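Local coordinates for phosphoribosylaminoimidazole carboxylase, ATPase subunit (Thermotoga maritima, PDB 3AX6), which probably uses ATP to join bicarbonate to 5-aminoimidazole ribonucleotide, yielding N5-carboxyaminoimidazole ribonucleotide in de novo purine synthesis, at residues E106-N111 with I253-I258; G112-E117 with R225-S230. All blocks are in the same frame, centred on the assembly; numbering follows the deposited sequence.

Contact 1: E106-N111 with I253-I258; sequences EFLKKN and ILVNEI. With ADP (adenosine-5'-diphosphate), chain E.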
ATOM      1  N   GLU A 106     -22.933 -11.637  27.462  1.00 25.44           N
ATOM      2  CA  GLU A 106     -23.729 -12.850  27.652  1.00 25.46           C
ATOM      3  C   GLU A 106     -23.195 -13.928  26.702  1.00 24.87           C
ATOM      4  O   GLU A 106     -23.053 -15.090  27.074  1.00 23.77           O
ATOM      5  CB  GLU A 106     -25.196 -12.538  27.326  1.00 27.69           C
ATOM      6  CG  GLU A 106     -26.251 -13.420  27.984  1.00 32.01           C
ATOM      7  CD  GLU A 106     -26.673 -12.922  29.365  1.00 33.87           C
ATOM      8  OE1 GLU A 106     -27.724 -13.377  29.871  1.00 34.42           O
ATOM      9  OE2 GLU A 106     -25.954 -12.084  29.945  1.00 35.22           O
ATOM     10  N   PHE A 107     -22.893 -13.527  25.469  1.00 25.22           N
ATOM     11  CA  PHE A 107     -22.372 -14.455  24.468  1.00 24.20           C
ATOM     12  C   PHE A 107     -21.001 -15.003  24.826  1.00 23.10           C
ATOM     13  O   PHE A 107     -20.760 -16.209  24.750  1.00 22.95           O
ATOM     14  CB  PHE A 107     -22.290 -13.778  23.097  1.00 25.07           C
ATOM     15  CG  PHE A 107     -21.520 -14.568  22.084  1.00 24.95           C
ATOM     16  CD1 PHE A 107     -20.173 -14.320  21.872  1.00 25.37           C
ATOM     17  CD2 PHE A 107     -22.138 -15.581  21.357  1.00 27.45           C
ATOM     18  CE1 PHE A 107     -19.447 -15.069  20.944  1.00 28.20           C
ATOM     19  CE2 PHE A 107     -21.425 -16.339  20.427  1.00 27.85           C
ATOM     20  CZ  PHE A 107     -20.075 -16.081  20.220  1.00 28.23           C
ATOM     21  N   LEU A 108     -20.091 -14.115  25.197  1.00 22.74           N
ATOM     22  CA  LEU A 108     -18.750 -14.540  25.559  1.00 23.13           C
ATOM     23  C   LEU A 108     -18.821 -15.486  26.756  1.00 23.92           C
ATOM     24  O   LEU A 108     -18.154 -16.525  26.776  1.00 23.78           O
ATOM     25  CB  LEU A 108     -17.887 -13.319  25.884  1.00 21.32           C
ATOM     26  CG  LEU A 108     -17.666 -12.362  24.704  1.00 20.35           C
ATOM     27  CD1 LEU A 108     -17.067 -11.042  25.183  1.00 18.47           C
ATOM     28  CD2 LEU A 108     -16.770 -13.035  23.681  1.00 18.33           C
ATOM     29  N   LYS A 109     -19.641 -15.131  27.742  1.00 25.13           N
ATOM     30  CA  LYS A 109     -19.797 -15.952  28.940  1.00 26.62           C
ATOM     31  C   LYS A 109     -20.350 -17.334  28.590  1.00 26.90           C
ATOM     32  O   LYS A 109     -19.953 -18.343  29.179  1.00 26.34           O
ATOM     33  CB  LYS A 109     -20.731 -15.266  29.939  1.00 27.18           C
ATOM     34  CG  LYS A 109     -20.998 -16.087  31.188  1.00 29.51           C
ATOM     35  CD  LYS A 109     -21.899 -15.354  32.171  1.00 30.14           C
ATOM     36  CE  LYS A 109     -22.188 -16.222  33.388  1.00 30.73           C
ATOM     37  NZ  LYS A 109     -20.932 -16.709  34.031  1.00 30.85           N
ATOM     38  N   LYS A 110     -21.263 -17.373  27.624  1.00 26.43           N
ATOM     39  CA  LYS A 110     -21.861 -18.629  27.201  1.00 27.33           C
ATOM     40  C   LYS A 110     -20.851 -19.521  26.479  1.00 27.09           C
ATOM     41  O   LYS A 110     -21.042 -20.736  26.383  1.00 26.91           O
ATOM     42  CB  LYS A 110     -23.082 -18.350  26.312  1.00 29.05           C
ATOM     43  CG  LYS A 110     -23.719 -19.589  25.706  1.00 32.63           C
ATOM     44  CD  LYS A 110     -25.162 -19.331  25.278  1.00 35.14           C
ATOM     45  CE  LYS A 110     -26.081 -19.192  26.496  1.00 37.35           C
ATOM     46  NZ  LYS A 110     -27.531 -19.148  26.128  1.00 37.23           N
ATOM     47  N   ASN A 111     -19.767 -18.928  25.983  1.00 26.13           N
ATOM     48  CA  ASN A 111     -18.748 -19.716  25.293  1.00 26.54           C
ATOM     49  C   ASN A 111     -17.444 -19.898  26.066  1.00 26.76           C
ATOM     50  O   ASN A 111     -16.444 -20.331  25.498  1.00 28.26           O
ATOM     51  CB  ASN A 111     -18.449 -19.124  23.917  1.00 24.28           C
ATOM     52  CG  ASN A 111     -19.591 -19.323  22.945  1.00 24.09           C
ATOM     53  OD1 ASN A 111     -20.581 -18.585  22.965  1.00 23.80           O
ATOM     54  ND2 ASN A 111     -19.471 -20.340  22.095  1.00 22.35           N
ATOM     55  N   ILE A 253      -6.109 -12.393  31.521  1.00 17.05           N
ATOM     56  CA  ILE A 253      -6.399 -11.707  30.269  1.00 17.06           C
ATOM     57  C   ILE A 253      -7.899 -11.828  29.997  1.00 16.85           C
ATOM     58  O   ILE A 253      -8.421 -12.920  29.812  1.00 15.61           O
ATOM     59  CB  ILE A 253      -5.570 -12.280  29.119  1.00 15.66           C
ATOM     60  CG1 ILE A 253      -4.091 -11.961  29.382  1.00 12.31           C
ATOM     61  CG2 ILE A 253      -6.025 -11.677  27.782  1.00 15.23           C
ATOM     62  CD1 ILE A 253      -3.150 -12.504  28.362  1.00 14.15           C
ATOM     63  N   LEU A 254      -8.582 -10.684  30.016  1.00 17.02           N
ATOM     64  CA  LEU A 254     -10.027 -10.612  29.814  1.00 17.74           C
ATOM     65  C   LEU A 254     -10.366  -9.849  28.537  1.00 17.66           C
ATOM     66  O   LEU A 254      -9.695  -8.879  28.196  1.00 18.49           O
ATOM     67  CB  LEU A 254     -10.675  -9.898  31.012  1.00 16.10           C
ATOM     68  CG  LEU A 254     -10.669 -10.546  32.409  1.00 18.89           C
ATOM     69  CD1 LEU A 254      -9.316 -11.129  32.718  1.00 20.25           C
ATOM     70  CD2 LEU A 254     -11.040  -9.516  33.465  1.00 14.77           C
ATOM     71  N   VAL A 255     -11.392 -10.288  27.817  1.00 17.88           N
ATOM     72  CA  VAL A 255     -11.779  -9.566  26.613  1.00 18.77           C
ATOM     73  C   VAL A 255     -12.832  -8.507  26.958  1.00 18.84           C
ATOM     74  O   VAL A 255     -13.873  -8.790  27.560  1.00 19.38           O
ATOM     75  CB  VAL A 255     -12.293 -10.511  25.509  1.00 18.42           C
ATOM     76  CG1 VAL A 255     -13.172 -11.567  26.100  1.00 23.38           C
ATOM     77  CG2 VAL A 255     -13.057  -9.710  24.463  1.00 19.09           C
ATOM     78  N   ASN A 256     -12.536  -7.276  26.569  1.00 18.03           N
ATOM     79  CA  ASN A 256     -13.393  -6.133  26.839  1.00 18.96           C
ATOM     80  C   ASN A 256     -14.287  -5.721  25.676  1.00 19.44           C
ATOM     81  O   ASN A 256     -15.454  -5.381  25.876  1.00 20.44           O
ATOM     82  CB  ASN A 256     -12.519  -4.945  27.257  1.00 16.76           C
ATOM     83  CG  ASN A 256     -13.276  -3.634  27.277  1.00 16.13           C
ATOM     84  OD1 ASN A 256     -14.280  -3.499  27.965  1.00 16.93           O
ATOM     85  ND2 ASN A 256     -12.788  -2.658  26.527  1.00 14.45           N
ATOM     86  N   GLU A 257     -13.751  -5.761  24.461  1.00 19.39           N
ATOM     87  CA  GLU A 257     -14.522  -5.329  23.304  1.00 19.97           C
ATOM     88  C   GLU A 257     -14.194  -6.081  22.023  1.00 18.97           C
ATOM     89  O   GLU A 257     -13.096  -6.609  21.858  1.00 18.27           O
ATOM     90  CB  GLU A 257     -14.287  -3.826  23.089  1.00 23.69           C
ATOM     91  CG  GLU A 257     -15.198  -3.172  22.066  1.00 25.89           C
ATOM     92  CD  GLU A 257     -16.641  -3.160  22.507  1.00 24.86           C
ATOM     93  OE1 GLU A 257     -16.972  -2.405  23.442  1.00 27.21           O
ATOM     94  OE2 GLU A 257     -17.442  -3.915  21.925  1.00 27.48           O
ATOM     95  N   ILE A 258     -15.163  -6.114  21.115  1.00 18.52           N
ATOM     96  CA  ILE A 258     -15.006  -6.777  19.826  1.00 17.60           C
ATOM     97  C   ILE A 258     -15.402  -5.815  18.713  1.00 17.79           C
ATOM     98  O   ILE A 258     -16.493  -5.249  18.744  1.00 19.46           O
ATOM     99  CB  ILE A 258     -15.931  -8.002  19.690  1.00 18.23           C
ATOM    100  CG1 ILE A 258     -15.672  -9.003  20.818  1.00 17.94           C
ATOM    101  CG2 ILE A 258     -15.723  -8.642  18.324  1.00 17.04           C
ATOM    102  CD1 ILE A 258     -16.573 -10.226  20.763  1.00 17.56           C
TER
HETATM  103  PB  ADP E 381     -15.430   2.568  24.982  1.00 48.46           P
HETATM  104  O1B ADP E 381     -14.372   1.835  24.231  1.00 47.85           O
HETATM  105  O2B ADP E 381     -14.927   4.084  25.254  1.00 48.72           O
HETATM  106  O3B ADP E 381     -16.840   2.571  24.063  1.00 47.13           O
HETATM  107  PA  ADP E 381     -14.592   0.932  27.074  1.00 38.43           P
HETATM  108  O1A ADP E 381     -15.176  -0.380  27.444  1.00 34.95           O
HETATM  109  O2A ADP E 381     -13.352   0.678  26.060  1.00 39.65           O
HETATM  110  O3A ADP E 381     -15.791   1.858  26.422  1.00 43.77           O
HETATM  111  O5' ADP E 381     -14.100   1.672  28.439  1.00 37.43           O
HETATM  112  C5' ADP E 381     -13.048   2.595  28.113  1.00 32.89           C
HETATM  113  C4' ADP E 381     -11.935   2.537  29.166  1.00 30.37           C
HETATM  114  O4' ADP E 381     -12.495   2.389  30.511  1.00 28.36           O
HETATM  115  C3' ADP E 381     -11.007   1.331  28.939  1.00 29.61           C
HETATM  116  O3' ADP E 381      -9.956   1.623  28.006  1.00 31.86           O
HETATM  117  C2' ADP E 381     -10.509   1.022  30.349  1.00 27.74           C
HETATM  118  O2' ADP E 381      -9.324   1.761  30.654  1.00 28.42           O
HETATM  119  C1' ADP E 381     -11.700   1.408  31.247  1.00 24.62           C
HETATM  120  N9  ADP E 381     -12.500   0.226  31.632  1.00 22.53           N
HETATM  121  C8  ADP E 381     -13.437  -0.431  30.871  1.00 20.97           C
HETATM  122  N7  ADP E 381     -13.937  -1.433  31.529  1.00 20.10           N
HETATM  123  C5  ADP E 381     -13.368  -1.494  32.751  1.00 20.54           C
HETATM  124  C6  ADP E 381     -13.498  -2.345  33.883  1.00 19.54           C
HETATM  125  N6  ADP E 381     -14.381  -3.400  33.863  1.00 18.90           N
HETATM  126  N1  ADP E 381     -12.742  -2.101  34.977  1.00 21.36           N
HETATM  127  C2  ADP E 381     -11.877  -1.083  35.017  1.00 22.25           C
HETATM  128  N3  ADP E 381     -11.722  -0.261  33.975  1.00 22.37           N
HETATM  129  C4  ADP E 381     -12.436  -0.427  32.838  1.00 21.35           C
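L108 overlaps V255 and I258 at once, sending one methyl of its isobutyl fork to each. CD1 meets V255 CG1 tip to tip at 4.0 Å. CD2 takes the other partner, lying 4.1 Å from I258 CD1; the two chains lie alongside each other, running opposite ways. The fork is directed at the strand because CG of L108 lies opposite its carbonyl carbon (chi1 -63°). V255 and I258 are three residues apart yet both point at the helix, an alternation broken by a classic beta bulge: N256 and E257 together face E244 on the neighbouring antiparallel strand 239-248. Strand 253-259 is an outermost strand, within this chain, of the large antiparallel sheet, on its ATP-grasp part, and the bulge leaves V255 and I258 directed at the helix and N256 and E257 directed away from it. There N256 is turned to the nucleotide, its ND2 making weak hydrogen bonds of 3.4 Å to ADP O1A and 3.4 Å to ADP O2A, so one amide nitrogen straddles two oxygens of the alpha phosphate. An aspartate here would probably leave O1A and O2A without these N-H donors and set another negative charge against the phosphate. Next along, E257 bends back on its own strand: OE2 accepts a weak bond from the I258 backbone N (3.3 Å) and a further one from Q104 NE2, which ties the carboxylate to the helix one turn before L108. Around the hydrocarbon layer, I113 packs on both L108 and V255, while V231 of helix 218-235 and I98 of helix 92-99 touch I258.

Contact 2: G112-E117 with R225-S230; sequences GIPVPE and REIATS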
ATOM      1  N   GLY A 112     -17.454 -19.568  27.355  1.00 26.29           N
ATOM      2  CA  GLY A 112     -16.262 -19.739  28.170  1.00 25.47           C
ATOM      3  C   GLY A 112     -15.130 -18.758  27.926  1.00 25.58           C
ATOM      4  O   GLY A 112     -14.006 -18.977  28.375  1.00 27.04           O
ATOM      5  N   ILE A 113     -15.420 -17.681  27.206  1.00 25.14           N
ATOM      6  CA  ILE A 113     -14.427 -16.650  26.910  1.00 23.32           C
ATOM      7  C   ILE A 113     -14.242 -15.787  28.158  1.00 20.89           C
ATOM      8  O   ILE A 113     -15.197 -15.189  28.638  1.00 18.09           O
ATOM      9  CB  ILE A 113     -14.912 -15.748  25.759  1.00 23.29           C
ATOM     10  CG1 ILE A 113     -15.175 -16.591  24.509  1.00 26.05           C
ATOM     11  CG2 ILE A 113     -13.901 -14.661  25.489  1.00 23.37           C
ATOM     12  CD1 ILE A 113     -13.963 -17.326  23.989  1.00 27.25           C
ATOM     13  N   PRO A 114     -13.009 -15.696  28.685  1.00 21.53           N
ATOM     14  CA  PRO A 114     -12.706 -14.902  29.889  1.00 21.83           C
ATOM     15  C   PRO A 114     -13.205 -13.459  29.809  1.00 21.70           C
ATOM     16  O   PRO A 114     -12.852 -12.723  28.888  1.00 20.36           O
ATOM     17  CB  PRO A 114     -11.184 -14.982  29.983  1.00 22.00           C
ATOM     18  CG  PRO A 114     -10.873 -16.305  29.349  1.00 21.63           C
ATOM     19  CD  PRO A 114     -11.777 -16.287  28.136  1.00 21.80           C
ATOM     20  N   VAL A 115     -14.004 -13.058  30.793  1.00 22.21           N
ATOM     21  CA  VAL A 115     -14.578 -11.719  30.823  1.00 23.24           C
ATOM     22  C   VAL A 115     -14.870 -11.287  32.261  1.00 23.67           C
ATOM     23  O   VAL A 115     -15.094 -12.126  33.129  1.00 24.19           O
ATOM     24  CB  VAL A 115     -15.898 -11.706  30.013  1.00 24.56           C
ATOM     25  CG1 VAL A 115     -16.885 -12.704  30.616  1.00 23.87           C
ATOM     26  CG2 VAL A 115     -16.504 -10.331  29.998  1.00 25.57           C
ATOM     27  N   PRO A 116     -14.861  -9.969  32.534  1.00 24.20           N
ATOM     28  CA  PRO A 116     -15.139  -9.471  33.886  1.00 23.45           C
ATOM     29  C   PRO A 116     -16.554  -9.850  34.340  1.00 24.89           C
ATOM     30  O   PRO A 116     -17.459  -9.969  33.512  1.00 26.50           O
ATOM     31  CB  PRO A 116     -14.990  -7.960  33.732  1.00 22.64           C
ATOM     32  CG  PRO A 116     -13.968  -7.828  32.653  1.00 24.68           C
ATOM     33  CD  PRO A 116     -14.401  -8.873  31.660  1.00 24.13           C
ATOM     34  N   GLU A 117     -16.743 -10.046  35.645  1.00 24.89           N
ATOM     35  CA  GLU A 117     -18.064 -10.381  36.179  1.00 26.18           C
ATOM     36  C   GLU A 117     -18.987  -9.210  35.866  1.00 25.10           C
ATOM     37  O   GLU A 117     -18.621  -8.061  36.085  1.00 24.54           O
ATOM     38  CB  GLU A 117     -18.004 -10.559  37.695  1.00 29.72           C
ATOM     39  CG  GLU A 117     -18.590 -11.858  38.196  1.00 35.85           C
ATOM     40  CD  GLU A 117     -17.523 -12.895  38.467  1.00 40.68           C
ATOM     41  OE1 GLU A 117     -16.661 -12.647  39.344  1.00 43.05           O
ATOM     42  OE2 GLU A 117     -17.541 -13.955  37.806  1.00 44.23           O
ATOM     43  N   ARG A 225      -3.575 -14.340  22.098  1.00 15.03           N
ATOM     44  CA  ARG A 225      -3.859 -14.766  20.732  1.00 16.49           C
ATOM     45  C   ARG A 225      -4.827 -15.937  20.768  1.00 15.62           C
ATOM     46  O   ARG A 225      -5.623 -16.117  19.853  1.00 14.04           O
ATOM     47  CB  ARG A 225      -2.563 -15.158  20.006  1.00 17.44           C
ATOM     48  CG  ARG A 225      -1.597 -13.988  19.803  1.00 22.11           C
ATOM     49  CD  ARG A 225      -0.327 -14.375  19.035  1.00 27.52           C
ATOM     50  NE  ARG A 225      -0.603 -14.754  17.649  1.00 34.91           N
ATOM     51  CZ  ARG A 225       0.167 -14.429  16.609  1.00 38.21           C
ATOM     52  NH1 ARG A 225       1.271 -13.711  16.787  1.00 38.83           N
ATOM     53  NH2 ARG A 225      -0.170 -14.817  15.382  1.00 36.84           N
ATOM     54  N   GLU A 226      -4.758 -16.725  21.838  1.00 14.76           N
ATOM     55  CA  GLU A 226      -5.648 -17.867  22.004  1.00 15.67           C
ATOM     56  C   GLU A 226      -7.060 -17.370  22.344  1.00 12.77           C
ATOM     57  O   GLU A 226      -8.043 -17.838  21.766  1.00 13.32           O
ATOM     58  CB  GLU A 226      -5.130 -18.793  23.116  1.00 19.32           C
ATOM     59  CG  GLU A 226      -3.822 -19.510  22.775  1.00 24.31           C
ATOM     60  CD  GLU A 226      -3.286 -20.389  23.911  1.00 27.47           C
ATOM     61  OE1 GLU A 226      -2.234 -21.034  23.710  1.00 27.81           O
ATOM     62  OE2 GLU A 226      -3.909 -20.438  24.999  1.00 30.56           O
ATOM     63  N   ILE A 227      -7.154 -16.420  23.269  0.50  6.96           N
ATOM     64  CA  ILE A 227      -8.448 -15.871  23.661  0.50  5.57           C
ATOM     65  C   ILE A 227      -9.130 -15.248  22.446  0.50  4.51           C
ATOM     66  O   ILE A 227     -10.294 -15.518  22.164  0.50  2.35           O
ATOM     67  CB  ILE A 227      -8.305 -14.758  24.733  0.50  4.73           C
ATOM     68  CG1 ILE A 227      -7.520 -15.271  25.943  0.50  4.43           C
ATOM     69  CG2 ILE A 227      -9.681 -14.268  25.156  0.50  2.33           C
ATOM     70  CD1 ILE A 227      -8.164 -16.406  26.661  0.50  7.31           C
ATOM     71  N   ALA A 228      -8.387 -14.404  21.738  1.00  5.66           N
ATOM     72  CA  ALA A 228      -8.905 -13.712  20.564  1.00  8.82           C
ATOM     73  C   ALA A 228      -9.393 -14.675  19.501  1.00  9.22           C
ATOM     74  O   ALA A 228     -10.467 -14.496  18.935  1.00  9.85           O
ATOM     75  CB  ALA A 228      -7.839 -12.794  19.981  1.00 10.74           C
ATOM     76  N   THR A 229      -8.591 -15.692  19.223  1.00 10.48           N
ATOM     77  CA  THR A 229      -8.957 -16.685  18.229  1.00 12.81           C
ATOM     78  C   THR A 229     -10.251 -17.400  18.623  1.00 14.24           C
ATOM     79  O   THR A 229     -11.128 -17.626  17.787  1.00 14.60           O
ATOM     80  CB  THR A 229      -7.836 -17.720  18.059  1.00 12.87           C
ATOM     81  OG1 THR A 229      -6.645 -17.058  17.603  1.00 10.05           O
ATOM     82  CG2 THR A 229      -8.253 -18.791  17.054  1.00 11.45           C
ATOM     83  N   SER A 230     -10.375 -17.742  19.900  1.00 14.95           N
ATOM     84  CA  SER A 230     -11.568 -18.428  20.379  1.00 15.40           C
ATOM     85  C   SER A 230     -12.818 -17.556  20.233  1.00 14.60           C
ATOM     86  O   SER A 230     -13.933 -18.069  20.113  1.00 13.04           O
ATOM     87  CB  SER A 230     -11.388 -18.826  21.838  1.00 14.21           C
ATOM     88  OG  SER A 230     -11.406 -17.678  22.665  1.00 22.27           O
TER
HETATM   89  O   HOH W   1     -12.050 -18.892  25.764  1.00 29.88           O
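I227 leans from helix 218-235 onto the loop that carries I113 and P114, and its branches divide the work. At CB the chain forks. CG2, set opposite the backbone N, reaches P114 CD at 4.2 Å and brushes I113 CG2 at 4.3 Å. CG1 carries the other arm to CD1, which folds back beside CG2 (chi2 -62°), so both methyls present themselves to the loop. CD1 ends 3.8 Å from P114 CG and nearly as close to P114 CD: the methyl meets the pyrrolidine ring tip to tip, at ring carbons rather than at the backbone. One helical turn further on, I113 CD1 runs up to S230, lying 3.7 Å from S230 CB; its approach to the hydroxyl oxygen is too close to be trusted in detail. S230 OG turns back to the I227 carbonyl of its own helix, a bond modelled doubtfully short. A water donates to G112 O at 3.3 Å; its weak link to S230 OG, at the border of the apolar patch, depends on that doubtful hydroxyl position. G112, with its positive phi, is the C-prime residue of a Schellman motif that ends helix 101-110: G112 N returns to K109 O and I113 N to L108 O. The turn delivers I113 and P114 straight to helix 218-235. Backbone pairing of P114 with V255 fastens the loop to the edge of the large antiparallel sheet, on its ATP-grasp part. With no direct hydrogen bond between 112-117 and 225-230, the join rests mainly on I113 and P114 packed against I227, and apolar packing probably does most to set how the two segments meet.

Overall arrangement
After the N-terminal parallel sheet and its helices, the chain forms helix 101-110, the start of contact 1, and turns at once into the 112-117 loop, the start of contact 2, before strand 118-120. It then builds the four-stranded sheet and three strands of the large antiparallel one. Helix 218-235 returns to the loop, closing contact 2; after strand 239-248, strand 253-259 returns to the helix and closes contact 1. The two closures therefore nest, with contact 2 the inner, and their centres lie about 6 Å apart. A backbone bond, V255 N to P114 O at 3.0 Å, ties both contacts into one joint between helix 101-110, helix 218-235 and the sheet edge beside the nucleotide.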